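Local coordinates for putative isomerase YbhH (Escherichia coli, PDB 6OTV), which probably acts as an isomerase of the PrpF family, related to the diaminopimelate epimerases, with no specific reaction assigned, at residues V174-D178 and K236-L240; F184-V189 and S229-A234. All coordinates share one frame. Numbering follows the deposited sequence.

Contact 1. Residues V174-D178 and K236-L240; sequences VFPTD and KAMGL. With EDO (1,2-ethanediol), chain M.
Within 174-178, Phe175 to Asp178 form a type I beta turn closed by the hydrogen bond Asp178 N to Phe175 O (2.9 Å). Its corner residues, Pro176 (phi/psi -61/-31) and Thr177 (-79/1), meet the end of helix 221-237 by van der Waals contact. Lys236 keeps helical angles, its side chain modelled only to CB. Ala237, the last helical residue, lies beside the turn: Thr177 CG2 is 3.3 Å from Ala237 O and 3.9 Å from Ala237 CB. In the DAP-epimerase-like fold expected of the PrpF family, this joins the loop leading to strand 182-184 with a helix terminus, both resting on strand 187-193, where Thr177 and Met238 touch Cys191. Met238 leaves helical geometry at -92/22, its CA 4.7 Å from Pro176 CA, the closest CA approach. Pro176 points toward it, Pro176 CB 3.6 Å from Met238 CB (apolar) and 3.3 Å from Met238 O. Met238 (m,t,m) starts sideways and its end leads away; Thr177 (chi1 70°, p) puts CG2 3.6 Å from Met238 CG, and Thr177 OG1 is hydrogen-bonded to Asp182 OD2. Gly239 turns the chain at 87/3, angles favouring glycine, into Leu240. A 1,2-ethanediol, probably from crystallisation, accepts hydrogen bonds from Val174 N (to O2) and Phe175 N (to O1), both 2.9 Å.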
loop_
_atom_site.group_PDB
_atom_site.type_symbol
_atom_site.label_atom_id
_atom_site.label_comp_id
_atom_site.label_asym_id
_atom_site.label_seq_id
_atom_site.Cartn_x
_atom_site.Cartn_y
_atom_site.Cartn_z
ATOM N N VAL A 174 12.203 -10.914 -8.265
ATOM C CA VAL A 174 12.803 -9.998 -9.230
ATOM C C VAL A 174 13.522 -10.780 -10.320
ATOM O O VAL A 174 13.398 -10.471 -11.511
ATOM C CB VAL A 174 13.748 -9.012 -8.520
ATOM C CG1 VAL A 174 14.525 -8.195 -9.540
ATOM C CG2 VAL A 174 12.961 -8.102 -7.588
ATOM N N PHE A 175 14.274 -11.811 -9.935
ATOM C CA PHE A 175 14.940 -12.710 -10.872
ATOM C C PHE A 175 14.323 -14.094 -10.722
ATOM O O PHE A 175 14.759 -14.886 -9.873
ATOM C CB PHE A 175 16.449 -12.747 -10.617
ATOM C CG PHE A 175 17.105 -11.400 -10.728
ATOM C CD1 PHE A 175 17.443 -10.878 -11.968
ATOM C CD2 PHE A 175 17.370 -10.648 -9.594
ATOM C CE1 PHE A 175 18.036 -9.633 -12.074
ATOM C CE2 PHE A 175 17.967 -9.401 -9.693
ATOM C CZ PHE A 175 18.301 -8.893 -10.937
ATOM N N PRO A 176 13.300 -14.429 -11.514
ATOM C CA PRO A 176 12.624 -15.725 -11.335
ATOM C C PRO A 176 13.532 -16.924 -11.535
ATOM O O PRO A 176 13.308 -17.967 -10.909
ATOM C CB PRO A 176 11.511 -15.683 -12.392
ATOM C CG PRO A 176 11.302 -14.233 -12.676
ATOM C CD PRO A 176 12.649 -13.597 -12.540
ATOM N N THR A 177 14.547 -16.815 -12.391
ATOM C CA THR A 177 15.491 -17.905 -12.599
ATOM C C THR A 177 16.545 -17.993 -11.503
ATOM O O THR A 177 17.423 -18.858 -11.584
ATOM C CB THR A 177 16.191 -17.751 -13.953
ATOM O OG1 THR A 177 17.079 -16.628 -13.908
ATOM C CG2 THR A 177 15.173 -17.539 -15.061
ATOM N N ASP A 178 16.483 -17.119 -10.497
ATOM C CA ASP A 178 17.466 -17.038 -9.418
ATOM C C ASP A 178 18.868 -16.723 -9.932
ATOM O O ASP A 178 19.859 -16.965 -9.234
ATOM C CB ASP A 178 17.484 -18.321 -8.577
ATOM C CG ASP A 178 16.130 -18.642 -7.978
ATOM O OD1 ASP A 178 15.309 -19.281 -8.668
ATOM O OD2 ASP A 178 15.884 -18.251 -6.818
ATOM N N LYS A 236 9.908 -20.555 -19.786
ATOM C CA LYS A 236 9.923 -21.804 -19.033
ATOM C C LYS A 236 10.922 -21.747 -17.886
ATOM O O LYS A 236 10.713 -22.384 -16.847
ATOM C CB LYS A 236 10.242 -22.978 -19.960
ATOM N N ALA A 237 12.004 -20.984 -18.048
ATOM C CA ALA A 237 13.009 -20.866 -17.001
ATOM C C ALA A 237 12.586 -19.930 -15.877
ATOM O O ALA A 237 13.102 -20.052 -14.761
ATOM C CB ALA A 237 14.334 -20.385 -17.597
ATOM N N MET A 238 11.666 -19.002 -16.141
ATOM C CA MET A 238 11.215 -18.041 -15.145
ATOM C C MET A 238 9.988 -18.514 -14.375
ATOM O O MET A 238 9.260 -17.682 -13.819
ATOM C CB MET A 238 10.917 -16.694 -15.805
ATOM C CG MET A 238 12.147 -15.903 -16.198
ATOM S SD MET A 238 11.669 -14.396 -17.056
ATOM C CE MET A 238 10.510 -15.086 -18.218
ATOM N N GLY A 239 9.741 -19.820 -14.330
ATOM C CA GLY A 239 8.615 -20.351 -13.595
ATOM C C GLY A 239 7.318 -20.416 -14.367
ATOM O O GLY A 239 6.292 -20.798 -13.787
ATOM N N LEU A 240 7.320 -20.044 -15.640
ATOM C CA LEU A 240 6.150 -20.185 -16.489
ATOM C C LEU A 240 6.331 -21.433 -17.357
ATOM O O LEU A 240 7.199 -22.273 -17.089
ATOM C CB LEU A 240 5.942 -18.908 -17.320
ATOM C CG LEU A 240 6.414 -17.534 -16.821
ATOM C CD1 LEU A 240 6.014 -16.457 -17.824
ATOM C CD2 LEU A 240 5.892 -17.187 -15.430
HETATM C C1 EDO M . 15.285 -12.142 -5.823
HETATM O O1 EDO M . 14.957 -12.476 -7.178
HETATM C C2 EDO M . 14.474 -10.930 -5.376
HETATM O O2 EDO M . 13.075 -11.207 -5.512
#

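Contact 2. Residues F184-V189 and S229-A234; sequences FDDVPV and SIRLQA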
loop_
_atom_site.group_PDB
_atom_site.type_symbol
_atom_site.label_atom_id
_atom_site.label_comp_id
_atom_site.label_asym_id
_atom_site.label_seq_id
_atom_site.Cartn_x
_atom_site.Cartn_y
_atom_site.Cartn_z
ATOM N N PHE A 184 20.900 -18.630 -23.105
ATOM C CA PHE A 184 20.049 -19.403 -23.997
ATOM C C PHE A 184 20.576 -19.224 -25.410
ATOM O O PHE A 184 20.742 -18.090 -25.870
ATOM C CB PHE A 184 18.586 -18.955 -23.906
ATOM C CG PHE A 184 18.024 -18.995 -22.513
ATOM C CD1 PHE A 184 17.573 -20.184 -21.965
ATOM C CD2 PHE A 184 17.943 -17.842 -21.753
ATOM C CE1 PHE A 184 17.053 -20.220 -20.685
ATOM C CE2 PHE A 184 17.423 -17.871 -20.476
ATOM C CZ PHE A 184 16.978 -19.061 -19.939
ATOM N N ASP A 185 20.853 -20.342 -26.085
ATOM C CA ASP A 185 21.421 -20.323 -27.434
ATOM C C ASP A 185 22.736 -19.546 -27.464
ATOM O O ASP A 185 23.012 -18.796 -28.402
ATOM C CB ASP A 185 20.424 -19.753 -28.446
ATOM C CG ASP A 185 19.062 -20.413 -28.358
ATOM O OD1 ASP A 185 18.908 -21.357 -27.554
ATOM O OD2 ASP A 185 18.143 -19.986 -29.089
ATOM N N ASP A 186 23.541 -19.717 -26.412
ATOM C CA ASP A 186 24.856 -19.082 -26.286
ATOM C C ASP A 186 24.766 -17.558 -26.317
ATOM O O ASP A 186 25.699 -16.880 -26.752
ATOM C CB ASP A 186 25.818 -19.587 -27.366
ATOM C CG ASP A 186 25.968 -21.094 -27.347
ATOM O OD1 ASP A 186 26.006 -21.673 -26.241
ATOM O OD2 ASP A 186 26.040 -21.703 -28.437
ATOM N N VAL A 187 23.651 -17.009 -25.848
ATOM C CA VAL A 187 23.435 -15.570 -25.783
ATOM C C VAL A 187 23.238 -15.189 -24.320
ATOM O O VAL A 187 22.297 -15.669 -23.680
ATOM C CB VAL A 187 22.225 -15.124 -26.622
ATOM C CG1 VAL A 187 22.021 -13.620 -26.504
ATOM C CG2 VAL A 187 22.400 -15.537 -28.075
ATOM N N PRO A 188 24.089 -14.341 -23.744
ATOM C CA PRO A 188 23.885 -13.911 -22.350
ATOM C C PRO A 188 22.701 -12.962 -22.255
ATOM O O PRO A 188 22.684 -11.910 -22.896
ATOM C CB PRO A 188 25.204 -13.213 -21.998
ATOM C CG PRO A 188 25.723 -12.721 -23.312
ATOM C CD PRO A 188 25.296 -13.741 -24.339
ATOM N N VAL A 189 21.702 -13.340 -21.455
ATOM C CA VAL A 189 20.500 -12.539 -21.268
ATOM C C VAL A 189 20.258 -12.355 -19.774
ATOM O O VAL A 189 20.932 -12.946 -18.931
ATOM C CB VAL A 189 19.260 -13.167 -21.940
ATOM C CG1 VAL A 189 19.522 -13.434 -23.418
ATOM C CG2 VAL A 189 18.845 -14.440 -21.213
ATOM N N SER A 229 13.020 -18.261 -29.983
ATOM C CA SER A 229 13.730 -19.373 -29.358
ATOM C C SER A 229 14.188 -19.015 -27.952
ATOM O O SER A 229 14.119 -19.842 -27.036
ATOM C CB SER A 229 14.926 -19.781 -30.221
ATOM O OG SER A 229 15.764 -20.692 -29.532
ATOM N N ILE A 230 14.652 -17.780 -27.760
ATOM C CA ILE A 230 15.097 -17.356 -26.440
ATOM C C ILE A 230 13.909 -17.044 -25.534
ATOM O O ILE A 230 13.970 -17.287 -24.323
ATOM C CB ILE A 230 16.043 -16.151 -26.568
ATOM C CG1 ILE A 230 17.157 -16.457 -27.569
ATOM C CG2 ILE A 230 16.636 -15.785 -25.217
ATOM C CD1 ILE A 230 18.071 -15.282 -27.847
ATOM N N ARG A 231 12.813 -16.524 -26.094
ATOM C CA ARG A 231 11.673 -16.143 -25.264
ATOM C C ARG A 231 10.965 -17.368 -24.700
ATOM O O ARG A 231 10.663 -17.424 -23.502
ATOM C CB ARG A 231 10.692 -15.286 -26.059
ATOM C CG ARG A 231 9.551 -14.766 -25.198
ATOM C CD ARG A 231 8.534 -13.994 -26.008
ATOM N NE ARG A 231 7.639 -14.868 -26.758
ATOM C CZ ARG A 231 6.481 -15.327 -26.293
ATOM N NH1 ARG A 231 6.072 -14.996 -25.075
ATOM N NH2 ARG A 231 5.730 -16.118 -27.047
ATOM N N LEU A 232 10.668 -18.349 -25.558
ATOM C CA LEU A 232 10.065 -19.589 -25.078
ATOM C C LEU A 232 10.952 -20.257 -24.037
ATOM O O LEU A 232 10.460 -20.786 -23.034
ATOM C CB LEU A 232 9.808 -20.538 -26.250
ATOM C CG LEU A 232 8.992 -20.010 -27.434
ATOM C CD1 LEU A 232 8.963 -21.030 -28.562
ATOM C CD2 LEU A 232 7.581 -19.646 -27.005
ATOM N N GLN A 233 12.269 -20.225 -24.251
ATOM C CA GLN A 233 13.194 -20.819 -23.294
ATOM C C GLN A 233 13.245 -20.012 -22.001
ATOM O O GLN A 233 13.340 -20.586 -20.909
ATOM C CB GLN A 233 14.582 -20.930 -23.923
ATOM C CG GLN A 233 15.277 -22.265 -23.702
ATOM C CD GLN A 233 16.543 -22.405 -24.531
ATOM O OE1 GLN A 233 16.625 -21.897 -25.651
ATOM N NE2 GLN A 233 17.540 -23.089 -23.979
ATOM N N ALA A 234 13.178 -18.681 -22.101
ATOM C CA ALA A 234 13.249 -17.844 -20.908
ATOM C C ALA A 234 11.970 -17.939 -20.084
ATOM O O ALA A 234 12.018 -17.919 -18.848
ATOM C CB ALA A 234 13.527 -16.391 -21.295
#
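A beta hairpin with a two-residue loop packs here on the side of a helix. Strands 182-184 and 187-193 are linked by a type I' turn from Phe184 to Val187, with Asp185 (57/39) and Asp186 (60/30) both at positive phi; the hydrogen bond Val187 N to Phe184 O at 3.1 Å holds it, and the reverse bond, Phe184 N to Val187 O at 3.3 Å, is weak. The facing part of helix 221-237 offers residues one turn apart: Ile230 and Ala234, tied by the hydrogen bond Ala234 N to Ile230 O at 2.7 Å, with Ser229 and Gln233 spaced the same way, their backbone bond (Gln233 N to Ser229 O, 3.4 Å) weak.

The apolar contacts gather around Ile230. Ile230 CG2 lies 3.9 Å from Phe184 CB and 4.1 Å from Val189 CG1. Its CA-to-CB bond runs sideways, but the m,t rotamer brings Ile230 CD1 to the hairpin, 4.3 Å from Val187 CB. Ile201 of the adjoining strand 197-202 touches Val187, Val189 and Ile230, so these side chains share one apolar layer between sheet and helix.

The aromatic contact belongs to Phe184, whose CA is 5.9 Å from Ile230 CA. One face of its ring lies against the helix backbone, over Gln233 C and Ala234 CA. Phe184 CZ is 4.0 Å from Ala234 CA, and Phe184 CE2 is 4.2 Å from Ala234 CB.

The polar contact lies at the margin. At the turn, Asp185 points toward the helix, and Ser229 OG donates a short hydrogen bond of 2.5 Å to Asp185 OD2.

Overall arrangement
Contacts 1 and 2 lie on the same side of the chain's centre, their centres about 13 Å apart, and use successive parts of helix 221-237: contact 2 its later turns, contact 1 its end and the following loop. Along the chain they are nested, in the order 174-178, 184-189, 229-234, 236-240, so the inner pair lies within the loop closed by the outer one. Strand 187-193 serves both: Val187 and Val189 belong to contact 2, and Cys191 to Asp193 touch contact 1. They also meet directly, Ala237 CB lying 3.8 Å from Phe184 CZ. The two contacts thus adjoin along helix 221-237, which meets the hairpin with its side and the preceding loop with its end.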